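Side-chain contacts in RNA-dependent RNA Polymerase (Bombyx mori cytoplasmic polyhedrosis virus, PDB 6TZ0), which synthesises RNA from an RNA template, transcribing the double-stranded viral genome into plus strands and copying plus strands into complementary minus strands: residues 101-106 / 483-488; 245-250 / 343-348; 92-97 / 351-356. All blocks are in the same frame, centred on the assembly; numbering follows the deposited sequence.

Interaction 1: 101-106 / 483-488; sequences YDYLVT and DRRQRA
Y103 meets the 483-488 loop through its phenol oxygen alone: OH stands 3.8 Å from CA of R485 and 3.9 Å from the backbone N of Q486. Neither pair is a hydrogen bond; the hydroxyl simply rests against the peptide where R485 passes into Q486. With chi1 at -69° CG lies beside the backbone N, and the ring, turned nearly perpendicular at chi2 -87°, runs out from its own chain toward the loop. On the R485 side the nearest side-chain atom is CB, 4.1 Å from the Y103 OH; beyond it the side chain bends at chi3 (-64°) and carries the guanidinium away from the tyrosine. R485 is a UTP-binding residue of the polymerase, although no UTP is bound here. The R485 side chain comes within about 5 Å of G550, also of the UTP site, and about 8 Å of the side chain of D680, a magnesium ligand. The tyrosine of the N-terminal region thus touches the backbone of a loop in the central polymerase domain that carries part of the nucleotide site. Q486 points its CB toward the 101-106 segment, 4.5 Å from the Y103 OH, and extends fully, chi1 and chi2 both near anti. Its amide is held by E478, to which NE2 donates, with a weaker bond to the carbonyl of T347. Y103 also packs on I243, D244 and L247 of helix 242-248.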
loop_
_atom_site.group_PDB
_atom_site.type_symbol
_atom_site.label_atom_id
_atom_site.label_comp_id
_atom_site.label_asym_id
_atom_site.label_seq_id
_atom_site.Cartn_x
_atom_site.Cartn_y
_atom_site.Cartn_z
ATOM N N TYR A 101 -19.685 12.889 -15.619
ATOM C CA TYR A 101 -19.842 11.488 -15.267
ATOM C C TYR A 101 -18.484 10.807 -15.208
ATOM O O TYR A 101 -17.667 10.965 -16.118
ATOM C CB TYR A 101 -20.749 10.780 -16.271
ATOM C CG TYR A 101 -22.120 11.394 -16.327
ATOM C CD1 TYR A 101 -23.043 11.158 -15.321
ATOM C CD2 TYR A 101 -22.486 12.221 -17.377
ATOM C CE1 TYR A 101 -24.293 11.725 -15.362
ATOM C CE2 TYR A 101 -23.730 12.793 -17.427
ATOM C CZ TYR A 101 -24.631 12.541 -16.416
ATOM O OH TYR A 101 -25.884 13.100 -16.451
ATOM N N ASP A 102 -18.255 10.055 -14.137
ATOM C CA ASP A 102 -17.081 9.210 -14.011
ATOM C C ASP A 102 -17.430 7.736 -14.062
ATOM O O ASP A 102 -16.532 6.894 -13.977
ATOM C CB ASP A 102 -16.342 9.507 -12.703
ATOM C CG ASP A 102 -15.706 10.872 -12.692
ATOM O OD1 ASP A 102 -15.365 11.375 -13.779
ATOM O OD2 ASP A 102 -15.533 11.440 -11.598
ATOM N N TYR A 103 -18.711 7.401 -14.182
ATOM C CA TYR A 103 -19.163 6.026 -14.096
ATOM C C TYR A 103 -20.144 5.762 -15.231
ATOM O O TYR A 103 -20.349 6.604 -16.108
ATOM C CB TYR A 103 -19.753 5.748 -12.707
ATOM C CG TYR A 103 -18.708 5.743 -11.606
ATOM C CD1 TYR A 103 -18.007 4.591 -11.295
ATOM C CD2 TYR A 103 -18.396 6.900 -10.909
ATOM C CE1 TYR A 103 -17.049 4.579 -10.313
ATOM C CE2 TYR A 103 -17.428 6.903 -9.928
ATOM C CZ TYR A 103 -16.758 5.738 -9.635
ATOM O OH TYR A 103 -15.797 5.718 -8.657
ATOM N N LEU A 104 -20.748 4.578 -15.217
ATOM C CA LEU A 104 -21.584 4.115 -16.319
ATOM C C LEU A 104 -22.933 4.824 -16.286
ATOM O O LEU A 104 -23.724 4.627 -15.359
ATOM C CB LEU A 104 -21.739 2.597 -16.236
ATOM C CG LEU A 104 -22.306 1.720 -17.357
ATOM C CD1 LEU A 104 -23.784 1.556 -17.230
ATOM C CD2 LEU A 104 -21.996 2.323 -18.712
ATOM N N VAL A 105 -23.183 5.656 -17.291
ATOM C CA VAL A 105 -24.475 6.308 -17.473
ATOM C C VAL A 105 -25.476 5.264 -17.960
ATOM O O VAL A 105 -25.103 4.283 -18.607
ATOM C CB VAL A 105 -24.313 7.486 -18.460
ATOM C CG1 VAL A 105 -25.583 8.301 -18.633
ATOM C CG2 VAL A 105 -23.204 8.386 -18.002
ATOM N N THR A 106 -26.747 5.435 -17.606
ATOM C CA THR A 106 -27.793 4.510 -18.025
ATOM C C THR A 106 -28.251 4.839 -19.444
ATOM O O THR A 106 -28.649 5.974 -19.725
ATOM C CB THR A 106 -28.963 4.573 -17.050
ATOM O OG1 THR A 106 -28.494 4.264 -15.735
ATOM C CG2 THR A 106 -30.024 3.570 -17.431
ATOM N N ASP A 483 -18.656 1.249 -1.415
ATOM C CA ASP A 483 -19.056 2.513 -0.788
ATOM C C ASP A 483 -17.953 3.574 -0.887
ATOM O O ASP A 483 -17.848 4.465 -0.040
ATOM C CB ASP A 483 -19.485 2.284 0.671
ATOM C CG ASP A 483 -20.402 3.364 1.194
ATOM O OD1 ASP A 483 -20.776 4.252 0.405
ATOM O OD2 ASP A 483 -20.731 3.329 2.396
ATOM N N ARG A 484 -17.129 3.512 -1.933
ATOM C CA ARG A 484 -15.949 4.360 -2.020
ATOM C C ARG A 484 -15.519 4.419 -3.480
ATOM O O ARG A 484 -15.842 3.532 -4.270
ATOM C CB ARG A 484 -14.831 3.818 -1.110
ATOM C CG ARG A 484 -13.662 4.755 -0.778
ATOM C CD ARG A 484 -12.445 4.480 -1.647
ATOM N NE ARG A 484 -11.278 5.253 -1.233
ATOM C CZ ARG A 484 -11.004 6.483 -1.652
ATOM N NH1 ARG A 484 -11.814 7.093 -2.506
ATOM N NH2 ARG A 484 -9.917 7.104 -1.219
ATOM N N ARG A 485 -14.764 5.461 -3.823
ATOM C CA ARG A 485 -14.275 5.670 -5.181
ATOM C C ARG A 485 -13.185 4.653 -5.540
ATOM O O ARG A 485 -12.885 3.719 -4.795
ATOM C CB ARG A 485 -13.753 7.093 -5.334
ATOM C CG ARG A 485 -14.824 8.156 -5.217
ATOM C CD ARG A 485 -14.214 9.545 -5.288
ATOM N NE ARG A 485 -13.329 9.782 -4.151
ATOM C CZ ARG A 485 -12.582 10.868 -3.988
ATOM N NH1 ARG A 485 -12.614 11.845 -4.885
ATOM N NH2 ARG A 485 -11.808 10.978 -2.916
ATOM N N GLN A 486 -12.576 4.834 -6.713
ATOM C CA GLN A 486 -11.771 3.752 -7.270
ATOM C C GLN A 486 -10.359 3.695 -6.683
ATOM O O GLN A 486 -9.797 2.600 -6.590
ATOM C CB GLN A 486 -11.734 3.860 -8.795
ATOM C CG GLN A 486 -11.259 2.587 -9.481
ATOM C CD GLN A 486 -11.301 2.660 -10.985
ATOM O OE1 GLN A 486 -11.630 3.688 -11.560
ATOM N NE2 GLN A 486 -10.977 1.554 -11.633
ATOM N N ARG A 487 -9.787 4.834 -6.264
ATOM C CA ARG A 487 -8.575 4.897 -5.426
ATOM C C ARG A 487 -7.361 4.253 -6.117
ATOM O O ARG A 487 -6.937 3.138 -5.805
ATOM C CB ARG A 487 -8.856 4.283 -4.046
ATOM C CG ARG A 487 -7.755 4.404 -2.997
ATOM C CD ARG A 487 -8.210 3.799 -1.684
ATOM N NE ARG A 487 -7.129 3.714 -0.708
ATOM C CZ ARG A 487 -6.768 4.704 0.100
ATOM N NH1 ARG A 487 -5.776 4.531 0.961
ATOM N NH2 ARG A 487 -7.395 5.870 0.044
ATOM N N ALA A 488 -6.878 4.949 -7.143
ATOM C CA ALA A 488 -5.668 4.528 -7.845
ATOM C C ALA A 488 -4.445 4.567 -6.932
ATOM O O ALA A 488 -4.081 5.622 -6.406
ATOM C CB ALA A 488 -5.437 5.427 -9.057
#

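Interaction 2: 245-250 / 343-348; sequences EKLKIK and TFLATL
The last turn of helix 242-248 faces an extended, non-helical segment, 343-348, across a fairly wide gap, with L247 and L345 the closest backbone pair at 9.9 Å between their CA atoms. Two side-chain pairs bridge that distance. In the first, L247 and L345 reach toward each other tip to tip. One methyl of L345 does the touching: CD2 comes to 3.7 Å from CD2 of L247, and the same L345 methyl is 4.0 Å from L247 CG, so it sits against the fork of the opposing leucine. L247 gets there by an extended chain, CG lying next to the backbone N and chi2 at 174°, which swings the branch toward the loop although its CB sets off along the flank. The CB of L345 points toward the helix. The second pair is looser. K246 also starts toward the loop, then bends at chi3 (65°), and its NZ ends 4.2 Å from OG1 of T343, too far for a hydrogen bond; the two side chains cross at about a right angle. The ammonium of this buried lysine makes a salt bridge to D341, just ahead of the 343-348 segment, and its charge is probably balanced there. The contact is thus helix-to-loop packing, mainly apolar, between the N-terminal region and the chain entering helix 349-356. The L247 side chain comes within about 4 Å of that of R485, a UTP-site residue. E245 and K248 of the helix, and I249 just beyond it, pack on helices 224-237 and 295-306, while T347 and L348 of the loop lean on helix 121-134 just before helix 349-356 begins.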
loop_
_atom_site.group_PDB
_atom_site.type_symbol
_atom_site.label_atom_id
_atom_site.label_comp_id
_atom_site.label_asym_id
_atom_site.label_seq_id
_atom_site.Cartn_x
_atom_site.Cartn_y
_atom_site.Cartn_z
ATOM N N GLU A 245 -24.796 9.241 -8.442
ATOM C CA GLU A 245 -25.823 9.694 -7.517
ATOM C C GLU A 245 -25.706 9.005 -6.168
ATOM O O GLU A 245 -26.030 9.609 -5.146
ATOM C CB GLU A 245 -27.209 9.485 -8.115
ATOM C CG GLU A 245 -27.513 10.442 -9.241
ATOM C CD GLU A 245 -27.615 11.875 -8.762
ATOM O OE1 GLU A 245 -28.097 12.093 -7.630
ATOM O OE2 GLU A 245 -27.204 12.785 -9.510
ATOM N N LYS A 246 -25.241 7.752 -6.138
ATOM C CA LYS A 246 -24.959 7.102 -4.857
ATOM C C LYS A 246 -23.845 7.811 -4.099
ATOM O O LYS A 246 -23.961 8.045 -2.892
ATOM C CB LYS A 246 -24.589 5.642 -5.083
ATOM C CG LYS A 246 -25.750 4.706 -5.273
ATOM C CD LYS A 246 -25.257 3.468 -5.967
ATOM C CE LYS A 246 -24.289 2.687 -5.138
ATOM N NZ LYS A 246 -23.824 1.526 -5.927
ATOM N N LEU A 247 -22.765 8.171 -4.792
ATOM C CA LEU A 247 -21.668 8.877 -4.147
ATOM C C LEU A 247 -22.027 10.307 -3.772
ATOM O O LEU A 247 -21.388 10.873 -2.882
ATOM C CB LEU A 247 -20.441 8.890 -5.054
ATOM C CG LEU A 247 -19.737 7.559 -5.279
ATOM C CD1 LEU A 247 -18.645 7.723 -6.313
ATOM C CD2 LEU A 247 -19.171 7.053 -3.974
ATOM N N LYS A 248 -23.023 10.911 -4.420
ATOM C CA LYS A 248 -23.301 12.309 -4.119
ATOM C C LYS A 248 -24.128 12.479 -2.842
ATOM O O LYS A 248 -23.985 13.495 -2.155
ATOM C CB LYS A 248 -23.991 12.974 -5.309
ATOM C CG LYS A 248 -24.004 14.488 -5.241
ATOM C CD LYS A 248 -24.544 15.108 -6.506
ATOM C CE LYS A 248 -26.024 15.394 -6.390
ATOM N NZ LYS A 248 -26.876 14.211 -6.672
ATOM N N ILE A 249 -24.970 11.510 -2.486
ATOM C CA ILE A 249 -25.811 11.656 -1.299
ATOM C C ILE A 249 -25.470 10.598 -0.258
ATOM O O ILE A 249 -26.302 10.241 0.580
ATOM C CB ILE A 249 -27.310 11.633 -1.672
ATOM C CG1 ILE A 249 -27.685 10.440 -2.558
ATOM C CG2 ILE A 249 -27.688 12.907 -2.384
ATOM C CD1 ILE A 249 -28.193 9.193 -1.873
ATOM N N LYS A 250 -24.224 10.128 -0.282
ATOM C CA LYS A 250 -23.793 9.033 0.581
ATOM C C LYS A 250 -23.724 9.452 2.049
ATOM O O LYS A 250 -23.954 8.623 2.935
ATOM C CB LYS A 250 -22.445 8.517 0.060
ATOM C CG LYS A 250 -21.817 7.316 0.747
ATOM C CD LYS A 250 -20.762 7.701 1.773
ATOM C CE LYS A 250 -19.629 8.465 1.109
ATOM N NZ LYS A 250 -18.926 7.642 0.091
ATOM N N THR A 343 -21.918 -3.687 -3.807
ATOM C CA THR A 343 -21.030 -3.921 -4.938
ATOM C C THR A 343 -19.773 -3.073 -4.825
ATOM O O THR A 343 -19.773 -1.999 -4.220
ATOM C CB THR A 343 -21.727 -3.593 -6.255
ATOM O OG1 THR A 343 -22.017 -2.191 -6.306
ATOM C CG2 THR A 343 -23.015 -4.348 -6.360
ATOM N N PHE A 344 -18.691 -3.561 -5.421
ATOM C CA PHE A 344 -17.481 -2.757 -5.474
ATOM C C PHE A 344 -17.581 -1.807 -6.655
ATOM O O PHE A 344 -17.947 -2.206 -7.762
ATOM C CB PHE A 344 -16.227 -3.618 -5.589
ATOM C CG PHE A 344 -15.866 -4.377 -4.333
ATOM C CD1 PHE A 344 -16.607 -4.282 -3.171
ATOM C CD2 PHE A 344 -14.714 -5.126 -4.302
ATOM C CE1 PHE A 344 -16.244 -4.982 -2.035
ATOM C CE2 PHE A 344 -14.340 -5.823 -3.172
ATOM C CZ PHE A 344 -15.104 -5.749 -2.040
ATOM N N LEU A 345 -17.274 -0.545 -6.413
ATOM C CA LEU A 345 -17.496 0.521 -7.375
ATOM C C LEU A 345 -16.307 0.573 -8.327
ATOM O O LEU A 345 -15.171 0.775 -7.888
ATOM C CB LEU A 345 -17.676 1.846 -6.634
ATOM C CG LEU A 345 -19.008 2.226 -5.967
ATOM C CD1 LEU A 345 -19.410 1.359 -4.788
ATOM C CD2 LEU A 345 -18.905 3.648 -5.482
ATOM N N ALA A 346 -16.556 0.377 -9.620
ATOM C CA ALA A 346 -15.463 0.264 -10.575
ATOM C C ALA A 346 -15.894 0.691 -11.964
ATOM O O ALA A 346 -16.937 0.253 -12.451
ATOM C CB ALA A 346 -14.944 -1.165 -10.661
ATOM N N THR A 347 -15.061 1.509 -12.597
ATOM C CA THR A 347 -15.145 1.816 -14.023
ATOM C C THR A 347 -13.734 1.936 -14.578
ATOM O O THR A 347 -12.768 1.435 -13.994
ATOM C CB THR A 347 -15.949 3.090 -14.312
ATOM O OG1 THR A 347 -15.551 4.136 -13.419
ATOM C CG2 THR A 347 -17.439 2.826 -14.278
ATOM N N LEU A 348 -13.629 2.562 -15.751
ATOM C CA LEU A 348 -12.341 2.882 -16.350
ATOM C C LEU A 348 -11.569 3.837 -15.457
ATOM O O LEU A 348 -12.114 4.832 -14.977
ATOM C CB LEU A 348 -12.537 3.526 -17.724
ATOM C CG LEU A 348 -13.174 2.754 -18.877
ATOM C CD1 LEU A 348 -13.360 3.690 -20.055
ATOM C CD2 LEU A 348 -12.354 1.549 -19.276
#

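Interaction 3: 92-97 / 351-356; sequences ESFFKQ and LSLDAA
F95 and L351 form the tight part of this contact. The leucine methyl CD2 lies over one face of the ring, 3.8 Å from its centroid and 15° off the normal, a CH-pi contact. The nearest ring atom is CZ of F95, 3.7 Å from that L351 CD2. In F95 chi1 (-72°) places the ring and chi2 (-77°) turns its flat side to the leucine; F627 meets the same ring edge-to-face. F94 approaches less closely: its CZ is 4.4 Å from L353 CD2, which comes at the ring obliquely, while R500 of the viral structural protein 4 chain makes a cation-pi contact with it. The loose side is polar. The CB of D354 points toward the 92-97 loop, yet OD2 stays 3.8 Å from the carbonyl O of Q97, two acceptors with no bond between them. R469 of viral structural protein 4 forms a weak, long ion pair with D354 OD1 and also packs on Q97. Thus an N-terminal loop is joined by aromatic-on-aliphatic packing to helix 349-356 of the central polymerase domain, at a seam bordered by viral structural protein 4.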
loop_
_atom_site.group_PDB
_atom_site.type_symbol
_atom_site.label_atom_id
_atom_site.label_comp_id
_atom_site.label_asym_id
_atom_site.label_seq_id
_atom_site.Cartn_x
_atom_site.Cartn_y
_atom_site.Cartn_z
ATOM N N GLU A 92 -7.665 16.292 -27.526
ATOM C CA GLU A 92 -8.028 14.882 -27.331
ATOM C C GLU A 92 -6.889 14.081 -26.714
ATOM O O GLU A 92 -6.697 12.906 -27.031
ATOM C CB GLU A 92 -8.515 14.234 -28.631
ATOM C CG GLU A 92 -9.850 14.774 -29.095
ATOM C CD GLU A 92 -10.303 14.167 -30.397
ATOM O OE1 GLU A 92 -9.506 13.436 -31.019
ATOM O OE2 GLU A 92 -11.460 14.415 -30.795
ATOM N N SER A 93 -6.128 14.724 -25.829
ATOM C CA SER A 93 -5.049 14.057 -25.120
ATOM C C SER A 93 -5.551 13.336 -23.883
ATOM O O SER A 93 -4.916 12.381 -23.428
ATOM C CB SER A 93 -3.973 15.073 -24.744
ATOM O OG SER A 93 -4.492 16.074 -23.893
ATOM N N PHE A 94 -6.686 13.772 -23.347
ATOM C CA PHE A 94 -7.315 13.173 -22.181
ATOM C C PHE A 94 -8.779 13.605 -22.219
ATOM O O PHE A 94 -9.182 14.389 -23.081
ATOM C CB PHE A 94 -6.581 13.595 -20.895
ATOM C CG PHE A 94 -6.990 12.837 -19.669
ATOM C CD1 PHE A 94 -6.646 11.506 -19.519
ATOM C CD2 PHE A 94 -7.713 13.456 -18.664
ATOM C CE1 PHE A 94 -7.026 10.804 -18.397
ATOM C CE2 PHE A 94 -8.098 12.759 -17.542
ATOM C CZ PHE A 94 -7.750 11.431 -17.409
ATOM N N PHE A 95 -9.582 13.059 -21.303
ATOM C CA PHE A 95 -10.943 13.533 -21.089
ATOM C C PHE A 95 -10.962 15.000 -20.675
ATOM O O PHE A 95 -9.962 15.565 -20.223
ATOM C CB PHE A 95 -11.646 12.723 -20.003
ATOM C CG PHE A 95 -12.007 11.334 -20.412
ATOM C CD1 PHE A 95 -13.105 11.105 -21.223
ATOM C CD2 PHE A 95 -11.282 10.250 -19.952
ATOM C CE1 PHE A 95 -13.453 9.825 -21.598
ATOM C CE2 PHE A 95 -11.630 8.964 -20.320
ATOM C CZ PHE A 95 -12.717 8.753 -21.142
ATOM N N LYS A 96 -12.132 15.611 -20.818
ATOM C CA LYS A 96 -12.312 17.017 -20.495
ATOM C C LYS A 96 -12.170 17.228 -18.989
ATOM O O LYS A 96 -12.398 16.315 -18.191
ATOM C CB LYS A 96 -13.680 17.491 -20.996
ATOM C CG LYS A 96 -13.893 18.991 -21.032
ATOM C CD LYS A 96 -15.239 19.342 -21.623
ATOM C CE LYS A 96 -15.427 20.841 -21.678
ATOM N NZ LYS A 96 -16.736 21.202 -22.273
ATOM N N GLN A 97 -11.746 18.436 -18.612
ATOM C CA GLN A 97 -11.448 18.798 -17.234
ATOM C C GLN A 97 -12.647 18.670 -16.307
ATOM O O GLN A 97 -12.657 17.820 -15.412
ATOM C CB GLN A 97 -10.937 20.230 -17.185
ATOM C CG GLN A 97 -10.584 20.713 -15.813
ATOM C CD GLN A 97 -10.187 22.160 -15.820
ATOM O OE1 GLN A 97 -10.168 22.808 -16.858
ATOM N NE2 GLN A 97 -9.900 22.685 -14.657
ATOM N N LEU A 351 -11.415 7.586 -16.028
ATOM C CA LEU A 351 -12.529 8.403 -15.569
ATOM C C LEU A 351 -12.399 8.786 -14.103
ATOM O O LEU A 351 -12.826 9.876 -13.715
ATOM C CB LEU A 351 -13.848 7.670 -15.802
ATOM C CG LEU A 351 -14.292 7.482 -17.252
ATOM C CD1 LEU A 351 -15.521 6.607 -17.319
ATOM C CD2 LEU A 351 -14.560 8.827 -17.893
ATOM N N SER A 352 -11.815 7.919 -13.283
ATOM C CA SER A 352 -11.678 8.166 -11.857
ATOM C C SER A 352 -10.304 8.686 -11.473
ATOM O O SER A 352 -10.072 8.974 -10.292
ATOM C CB SER A 352 -11.975 6.890 -11.072
ATOM O OG SER A 352 -11.774 7.089 -9.684
ATOM N N LEU A 353 -9.397 8.822 -12.440
ATOM C CA LEU A 353 -8.032 9.235 -12.144
ATOM C C LEU A 353 -7.967 10.694 -11.717
ATOM O O LEU A 353 -7.140 11.064 -10.881
ATOM C CB LEU A 353 -7.164 8.970 -13.372
ATOM C CG LEU A 353 -5.649 9.114 -13.388
ATOM C CD1 LEU A 353 -5.102 8.028 -14.271
ATOM C CD2 LEU A 353 -5.264 10.459 -13.958
ATOM N N ASP A 354 -8.843 11.534 -12.261
ATOM C CA ASP A 354 -8.806 12.952 -11.932
ATOM C C ASP A 354 -9.421 13.229 -10.566
ATOM O O ASP A 354 -9.271 14.330 -10.035
ATOM C CB ASP A 354 -9.531 13.742 -13.020
ATOM C CG ASP A 354 -9.112 15.195 -13.081
ATOM O OD1 ASP A 354 -8.200 15.596 -12.340
ATOM O OD2 ASP A 354 -9.704 15.946 -13.882
ATOM N N ALA A 355 -10.121 12.256 -9.989
ATOM C CA ALA A 355 -10.701 12.409 -8.667
ATOM C C ALA A 355 -9.992 11.587 -7.605
ATOM O O ALA A 355 -10.199 11.836 -6.415
ATOM C CB ALA A 355 -12.180 12.019 -8.691
ATOM N N ALA A 356 -9.177 10.618 -8.001
ATOM C CA ALA A 356 -8.500 9.795 -7.013
ATOM C C ALA A 356 -7.109 10.311 -6.675
ATOM O O ALA A 356 -6.686 10.235 -5.518
ATOM C CB ALA A 356 -8.409 8.352 -7.511
#

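Overall arrangement
All three contacts join N-terminal residues to the 343-356 and 483-488 parts of the chain, and all are largely buried. Interactions 1 and 2 adjoin, their centres about 5 Å apart, and are linked by a probable hydrogen bond from T347 OG1 to D102 O. The centre of interaction 3 lies about 12 Å from that of interaction 1 and about 17 Å from that of interaction 2; helix 349-356 follows the 343-348 segment and also packs on R485 and Q486. The chemistry shifts with position: a lone phenol against backbone beside the nucleotide site, methyl against methyl plus a lysine paired with an aspartate, and a ring under a methyl. Interaction 3 alone borders another protein chain, and is farthest from the chain centre.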